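PDB 3S30: hypothetical glycoside hydrolase from Bacteroides vulgatus, which is of unproven function but probably takes part in carbohydrate binding or metabolism through a galactose-binding-like beta domain that carries a bound sodium ion. Local coordinates for residues S136-F141 with D152-I157; Q168-K173 with G337-I342; L190-F195 with V319-S324. One frame throughout, in Å; residues are numbered along the deposited sequence.

Contact 1 of 3, residues S136-F141 with D152-I157; sequences SGNQGF and DFPTSI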
# COMPACT_ATOMS: atom_id res chain seq x y z
N SER A 136 -6.14 -1.72 2.45
CA SER A 136 -6.10 -0.41 1.82
C SER A 136 -6.89 0.53 2.73
O SER A 136 -7.44 0.09 3.73
CB SER A 136 -6.76 -0.44 0.44
OG SER A 136 -8.18 -0.47 0.53
N GLY A 137 -6.98 1.81 2.36
CA GLY A 137 -7.76 2.75 3.14
C GLY A 137 -9.21 2.86 2.71
O GLY A 137 -9.84 3.86 2.99
N ASN A 138 -9.73 1.83 2.02
CA ASN A 138 -11.07 1.91 1.42
C ASN A 138 -12.16 2.06 2.48
O ASN A 138 -13.12 2.78 2.25
CB ASN A 138 -11.38 0.68 0.55
CG ASN A 138 -10.94 0.84 -0.90
OD1 ASN A 138 -10.55 1.92 -1.33
ND2 ASN A 138 -11.03 -0.24 -1.67
N GLN A 139 -12.01 1.38 3.62
CA GLN A 139 -12.99 1.50 4.70
C GLN A 139 -13.00 2.93 5.27
O GLN A 139 -14.05 3.44 5.68
CB GLN A 139 -12.73 0.48 5.82
CG GLN A 139 -13.94 0.30 6.75
CD GLN A 139 -13.67 -0.61 7.95
OE1 GLN A 139 -12.55 -1.05 8.19
NE2 GLN A 139 -14.73 -0.89 8.71
N GLY A 140 -11.83 3.56 5.30
CA GLY A 140 -11.73 4.95 5.73
C GLY A 140 -12.49 5.88 4.79
O GLY A 140 -13.13 6.84 5.23
N PHE A 141 -12.42 5.58 3.50
CA PHE A 141 -13.09 6.37 2.48
C PHE A 141 -14.61 6.20 2.59
O PHE A 141 -15.38 7.15 2.37
CB PHE A 141 -12.59 5.99 1.07
CG PHE A 141 -13.05 6.93 -0.01
CD1 PHE A 141 -12.44 8.16 -0.18
CD2 PHE A 141 -14.09 6.59 -0.85
CE1 PHE A 141 -12.86 9.02 -1.18
CE2 PHE A 141 -14.52 7.45 -1.84
CZ PHE A 141 -13.90 8.67 -2.01
N ASP A 152 -15.69 3.77 -7.49
CA ASP A 152 -15.48 5.11 -6.95
C ASP A 152 -14.38 5.16 -5.91
O ASP A 152 -13.91 6.24 -5.59
CB ASP A 152 -16.76 5.66 -6.30
CG ASP A 152 -17.94 5.58 -7.22
OD1 ASP A 152 -17.82 5.98 -8.41
OD2 ASP A 152 -18.99 5.11 -6.74
N PHE A 153 -13.97 4.01 -5.37
CA PHE A 153 -12.99 4.01 -4.26
C PHE A 153 -11.55 4.32 -4.69
O PHE A 153 -11.21 4.22 -5.87
CB PHE A 153 -13.06 2.71 -3.45
CG PHE A 153 -14.18 2.71 -2.45
CD1 PHE A 153 -15.49 2.57 -2.87
CD2 PHE A 153 -13.92 2.93 -1.10
CE1 PHE A 153 -16.53 2.61 -1.96
CE2 PHE A 153 -14.95 2.97 -0.19
CZ PHE A 153 -16.26 2.81 -0.62
N PRO A 154 -10.71 4.73 -3.73
CA PRO A 154 -9.31 5.00 -4.08
C PRO A 154 -8.57 3.75 -4.55
O PRO A 154 -7.65 3.83 -5.40
CB PRO A 154 -8.71 5.56 -2.79
CG PRO A 154 -9.88 5.97 -1.91
CD PRO A 154 -11.04 5.13 -2.34
N THR A 155 -8.99 2.60 -4.04
CA THR A 155 -8.38 1.32 -4.34
C THR A 155 -9.38 0.35 -4.96
O THR A 155 -10.40 0.02 -4.36
CB THR A 155 -7.77 0.73 -3.08
OG1 THR A 155 -6.84 1.67 -2.54
CG2 THR A 155 -7.07 -0.58 -3.36
N SER A 156 -9.04 -0.10 -6.17
CA SER A 156 -9.87 -1.00 -6.96
C SER A 156 -8.97 -1.77 -7.92
O SER A 156 -7.74 -1.78 -7.75
CB SER A 156 -10.91 -0.20 -7.75
OG SER A 156 -11.89 -1.05 -8.34
N ILE A 157 -9.59 -2.44 -8.89
CA ILE A 157 -8.86 -3.09 -9.99
C ILE A 157 -9.40 -2.62 -11.33
O ILE A 157 -10.53 -2.15 -11.44
CB ILE A 157 -8.95 -4.66 -9.95
CG1 ILE A 157 -10.40 -5.16 -10.12
CG2 ILE A 157 -8.34 -5.20 -8.67
CD1 ILE A 157 -10.51 -6.65 -10.34
O HOH W 1 -8.19 3.05 -0.46
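The side-chain amide of Asn138, in the first turn of helix 138-142, pairs with the backbone of Thr155 at the start of strand 155-158. Both ends of the amide are used. Its ND2 donates to Thr155 O at 2.8 Å; the bond is nearly straight, and the acceptor lies in the amide plane. Its OD1 accepts from Thr155 N at 3.2 Å, in the plane of the amide carbonyl and on a lone pair, though this bond is more bent, with an N-H...O angle of 144°. A water also donates to OD1 and to Thr155 OG1, 2.8 Å from each. ND2 has a second acceptor in Tyr120 O, and Thr155 OG1 is also bonded to Asn189 O. The backbone N of Asn138 is held by Ser136 OG in an ST turn. Gly137 takes the N-cap position before the helix.

Beside this polar patch lies an apolar one. Phe141 turns an edge toward the face of Phe153, with centroids 5.3 Å apart and planes at 68°. One face of the Phe141 ring is covered by Pro154, whose CD makes a CH-pi contact 3.9 Å from the centroid. With CG anti to the backbone N (chi1 -170°), the Phe141 ring swings out to Pro154 and Phe153. Asn138 O approaches the Phe153 ring at its edge, 3.1 Å from CE2. The amide of buried Asn138 thus meets the N-H and C=O of Thr155 much as a neighbouring strand would, and ties the helix start to the sheet without a charge.

Contact 2 of 3, residues Q168-K173 with G337-I342; sequences QLITRK and GSTLLI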
# COMPACT_ATOMS: atom_id res chain seq x y z
N GLN A 168 -5.59 -0.74 -9.57
CA GLN A 168 -5.92 0.63 -9.93
C GLN A 168 -5.98 1.46 -8.66
O GLN A 168 -6.92 1.35 -7.87
CB GLN A 168 -7.27 0.68 -10.65
CG GLN A 168 -7.71 2.07 -11.14
CD GLN A 168 -9.19 2.09 -11.56
OE1 GLN A 168 -9.51 1.78 -12.71
NE2 GLN A 168 -10.09 2.44 -10.62
N LEU A 169 -4.95 2.28 -8.45
CA LEU A 169 -4.94 3.20 -7.33
C LEU A 169 -5.23 4.61 -7.87
O LEU A 169 -4.48 5.14 -8.70
CB LEU A 169 -3.60 3.12 -6.59
CG LEU A 169 -3.22 1.73 -6.05
CD1 LEU A 169 -1.90 1.73 -5.30
CD2 LEU A 169 -4.32 1.15 -5.14
N ILE A 170 -6.34 5.19 -7.42
CA ILE A 170 -6.71 6.56 -7.79
C ILE A 170 -6.95 7.39 -6.51
O ILE A 170 -7.90 7.15 -5.78
CB ILE A 170 -7.96 6.58 -8.68
CG1 ILE A 170 -7.82 5.61 -9.85
CG2 ILE A 170 -8.22 7.99 -9.21
CD1 ILE A 170 -9.01 5.63 -10.83
N THR A 171 -6.04 8.33 -6.24
CA THR A 171 -6.24 9.31 -5.18
C THR A 171 -7.56 10.06 -5.37
O THR A 171 -7.86 10.55 -6.46
CB THR A 171 -5.05 10.30 -5.12
OG1 THR A 171 -3.90 9.62 -4.58
CG2 THR A 171 -5.36 11.53 -4.24
N ARG A 172 -8.37 10.11 -4.32
CA ARG A 172 -9.73 10.65 -4.41
C ARG A 172 -9.91 11.87 -3.53
O ARG A 172 -9.35 11.97 -2.44
CB ARG A 172 -10.77 9.61 -3.95
CG ARG A 172 -10.86 8.33 -4.74
CD ARG A 172 -11.05 8.57 -6.22
NE ARG A 172 -11.43 7.33 -6.89
CZ ARG A 172 -11.79 7.23 -8.17
NH1 ARG A 172 -11.79 8.29 -8.96
NH2 ARG A 172 -12.12 6.04 -8.66
N LYS A 173 -10.73 12.80 -4.02
CA LYS A 173 -11.31 13.83 -3.17
C LYS A 173 -12.36 13.14 -2.29
O LYS A 173 -13.13 12.30 -2.77
CB LYS A 173 -11.97 14.90 -4.04
CG LYS A 173 -12.42 16.14 -3.31
CD LYS A 173 -13.14 17.08 -4.26
CE LYS A 173 -13.58 18.36 -3.55
NZ LYS A 173 -14.78 18.17 -2.69
N GLY A 337 -7.24 12.22 -8.72
CA GLY A 337 -7.11 11.75 -10.09
C GLY A 337 -5.77 11.09 -10.36
O GLY A 337 -5.61 10.44 -11.41
N SER A 338 -4.82 11.23 -9.44
CA SER A 338 -3.50 10.60 -9.60
C SER A 338 -3.71 9.11 -9.64
O SER A 338 -4.27 8.53 -8.71
CB SER A 338 -2.54 10.97 -8.46
OG SER A 338 -2.00 12.26 -8.66
N THR A 339 -3.27 8.50 -10.74
CA THR A 339 -3.58 7.12 -11.03
C THR A 339 -2.30 6.30 -11.15
O THR A 339 -1.47 6.56 -12.01
CB THR A 339 -4.45 7.01 -12.30
OG1 THR A 339 -5.61 7.84 -12.13
CG2 THR A 339 -4.89 5.56 -12.54
N LEU A 340 -2.13 5.34 -10.25
CA LEU A 340 -1.03 4.38 -10.32
C LEU A 340 -1.64 3.03 -10.65
O LEU A 340 -2.50 2.54 -9.90
CB LEU A 340 -0.27 4.29 -8.99
CG LEU A 340 0.95 3.36 -8.92
CD1 LEU A 340 2.10 3.81 -9.84
CD2 LEU A 340 1.43 3.27 -7.47
N LEU A 341 -1.23 2.46 -11.78
CA LEU A 341 -1.61 1.11 -12.13
C LEU A 341 -0.42 0.21 -11.83
O LEU A 341 0.70 0.56 -12.11
CB LEU A 341 -2.05 1.01 -13.61
CG LEU A 341 -3.23 1.92 -14.05
CD1 LEU A 341 -3.61 1.70 -15.50
CD2 LEU A 341 -4.46 1.73 -13.17
N ILE A 342 -0.68 -0.94 -11.23
CA ILE A 342 0.38 -1.91 -10.94
C ILE A 342 -0.07 -3.28 -11.40
O ILE A 342 -1.22 -3.64 -11.26
CB ILE A 342 0.70 -1.99 -9.43
CG1 ILE A 342 1.03 -0.60 -8.86
CG2 ILE A 342 1.88 -2.95 -9.18
CD1 ILE A 342 2.34 0.01 -9.46
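Leu169 and Leu340 form an antiparallel hydrogen-bonded pair, flanked by the non-hydrogen-bonded pairs Gln168 with Leu341 and Ile170 with Thr339, and the axes of the two short strands run 4.7 Å apart at 166°. Leu169 N donates to Leu340 O at 2.9 Å, and Leu340 N returns a bond to Leu169 O at 2.8 Å. Past Ile170 the pairing goes on between loop residues. Thr171 N donates to Ser338 O at 3.0 Å, and Gly337 N to Thr171 O at 2.9 Å. This joins strands 166-173 and 339-349 within the antiparallel beta framework of a galactose-binding-like domain. Strand 155-158 lies beyond the first of these and strand 218-228 beyond the second.

On one face, Gln168 and Leu341 lie side by side and point the same way. Leu341 CD2 leans over the neighbouring strand and comes 3.7 Å from Gln168 CA. Ile170 and Thr339 lie alongside each other in the same manner, with Ile170 CG1 3.9 Å from Thr339 OG1. That hydroxyl sits beside its own backbone N (chi1 -55°) and donates to Gly337 O from above the carbonyl plane. Leu169 and Leu340 point to the other face and meet loosely by their methyl tips, CD1 to CD2. The hydroxyls of Thr171 and Ser338 bond outside the pair, to Ser326 OG and to Gly230 N and Asp244 OD2 respectively.

Contact 3 of 3, residues L190-F195 with V319-S324; sequences LFIGSF and VSIVLS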
# COMPACT_ATOMS: atom_id res chain seq x y z
N LEU A 190 -2.46 0.37 -1.39
CA LEU A 190 -2.64 -1.04 -1.14
C LEU A 190 -1.47 -1.44 -0.28
O LEU A 190 -0.35 -1.00 -0.51
CB LEU A 190 -2.63 -1.84 -2.44
CG LEU A 190 -3.14 -3.28 -2.34
CD1 LEU A 190 -4.67 -3.32 -2.34
CD2 LEU A 190 -2.55 -4.16 -3.47
N PHE A 191 -1.70 -2.26 0.73
CA PHE A 191 -0.61 -2.75 1.52
C PHE A 191 -0.90 -4.09 2.20
O PHE A 191 -2.07 -4.51 2.33
CB PHE A 191 -0.19 -1.70 2.55
CG PHE A 191 -1.31 -1.23 3.43
CD1 PHE A 191 -1.60 -1.90 4.61
CD2 PHE A 191 -2.06 -0.13 3.09
CE1 PHE A 191 -2.63 -1.47 5.44
CE2 PHE A 191 -3.10 0.31 3.91
CZ PHE A 191 -3.39 -0.36 5.09
N ILE A 192 0.18 -4.76 2.60
CA ILE A 192 0.08 -5.96 3.41
C ILE A 192 0.02 -5.56 4.90
O ILE A 192 0.91 -4.88 5.41
CB ILE A 192 1.26 -6.92 3.14
CG1 ILE A 192 1.26 -7.34 1.67
CG2 ILE A 192 1.18 -8.16 4.03
CD1 ILE A 192 2.42 -8.25 1.28
N GLY A 193 -1.02 -6.01 5.59
CA GLY A 193 -1.24 -5.71 7.00
C GLY A 193 -2.72 -5.53 7.26
O GLY A 193 -3.53 -6.39 6.90
N SER A 194 -3.09 -4.40 7.87
CA SER A 194 -4.50 -4.13 8.14
C SER A 194 -4.81 -2.64 8.36
O SER A 194 -3.91 -1.84 8.66
CB SER A 194 -4.96 -4.94 9.35
OG SER A 194 -4.20 -4.59 10.49
N PHE A 195 -6.10 -2.30 8.21
CA PHE A 195 -6.58 -0.93 8.36
C PHE A 195 -7.48 -0.81 9.58
O PHE A 195 -8.58 -1.36 9.62
CB PHE A 195 -7.35 -0.47 7.11
CG PHE A 195 -7.64 1.03 7.09
CD1 PHE A 195 -6.66 1.95 6.68
CD2 PHE A 195 -8.89 1.52 7.47
CE1 PHE A 195 -6.93 3.33 6.66
CE2 PHE A 195 -9.17 2.90 7.44
CZ PHE A 195 -8.19 3.80 7.04
N VAL A 319 6.86 -9.16 6.81
CA VAL A 319 7.13 -8.41 5.60
C VAL A 319 5.92 -7.56 5.30
O VAL A 319 4.81 -7.83 5.78
CB VAL A 319 7.42 -9.33 4.38
CG1 VAL A 319 6.10 -9.85 3.74
CG2 VAL A 319 8.25 -8.59 3.35
N SER A 320 6.13 -6.52 4.50
CA SER A 320 5.05 -5.72 3.96
C SER A 320 5.46 -5.13 2.62
O SER A 320 6.64 -5.01 2.32
CB SER A 320 4.65 -4.60 4.91
OG SER A 320 3.40 -4.05 4.52
N ILE A 321 4.45 -4.83 1.82
CA ILE A 321 4.56 -4.14 0.57
C ILE A 321 3.55 -3.01 0.66
O ILE A 321 2.40 -3.23 1.04
CB ILE A 321 4.18 -5.06 -0.61
CG1 ILE A 321 5.20 -6.20 -0.75
CG2 ILE A 321 4.05 -4.24 -1.91
CD1 ILE A 321 4.75 -7.26 -1.70
N VAL A 322 3.98 -1.79 0.36
CA VAL A 322 3.08 -0.65 0.41
C VAL A 322 3.15 0.06 -0.92
O VAL A 322 4.22 0.35 -1.42
CB VAL A 322 3.43 0.31 1.56
CG1 VAL A 322 2.37 1.41 1.67
CG2 VAL A 322 3.58 -0.45 2.92
N LEU A 323 1.98 0.33 -1.50
CA LEU A 323 1.87 1.00 -2.79
C LEU A 323 0.92 2.21 -2.64
O LEU A 323 -0.11 2.10 -1.97
CB LEU A 323 1.31 0.01 -3.82
CG LEU A 323 1.99 -1.36 -3.83
CD1 LEU A 323 1.16 -2.43 -4.54
CD2 LEU A 323 3.38 -1.25 -4.44
N SER A 324 1.26 3.34 -3.25
CA SER A 324 0.40 4.54 -3.13
C SER A 324 0.47 5.42 -4.36
O SER A 324 1.55 5.70 -4.85
CB SER A 324 0.81 5.38 -1.91
OG SER A 324 -0.10 6.46 -1.71
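Ile192 and Ile321 meet by their outer methyls, CD1 to CD1, at 3.9 Å. Leu190 and Leu323 lie on the same face of the sheet and approach by CD2 and CD1 at 4.2 Å. Leu167 of strand 166-173 packs against both leucines, and Trp134 against Leu190 and Ile192. On the other face, Phe191 rests its CB against Val322 CG2 at 4.0 Å. Its CG stands between the backbone N and the carbonyl carbon (chi1 55°), and the ring turns away from Val322 to meet Phe210 edge-to-face.

The backbones run antiparallel. Leu190 N donates to Leu323 O, and Leu323 N donates to Leu190 O at 2.9 Å. Ile192 N adds a bond to Ile321 O at 3.1 Å. Beyond Ile192 the chain parts from this strand and continues into 193-195, which pairs with strand 208-213. Ile192 itself has a backbone bond with Gly211 of that strand.

At the polar edge, Ser320 OG donates to Ile192 O over 2.8 Å, in the carbonyl plane and on a lone pair. The hydroxyl is anti to its own backbone N (chi1 -165°), which carries it across to the backbone of Ile192. An alanine here would probably cost Ile192 O its hydroxyl donor and leave that carbonyl without a tie to strand 317-324. A side-chain hydroxyl therefore carries on the cross-strand bonding where the backbones part, next to an otherwise apolar core.

In the fold
Strand 166-173 links the three contacts: it pairs with 155-158 of contact 1, with 339-349 in contact 2 and with 185-191 of contact 3. Contacts 1 and 2 have centres about 10 Å apart; Pro154 O and Ile170 N, 2.8 Å apart, probably form a hydrogen bond between them. Contact 3 lies about 16 Å from contact 2, centre to centre, nested in the chain loop that contact 2 closes. Leu169 CD1 reaches Leu323 O at 3.8 Å. Phe195 packs against Ser136 and Gly140, joining contact 3 to contact 1, their centres about 13 Å apart. The sodium ion, bound by Asn105, Glu107, Asn165 and Asp343, is about 10 Å from the Leu341 side chain and about 11 Å from that of Leu190.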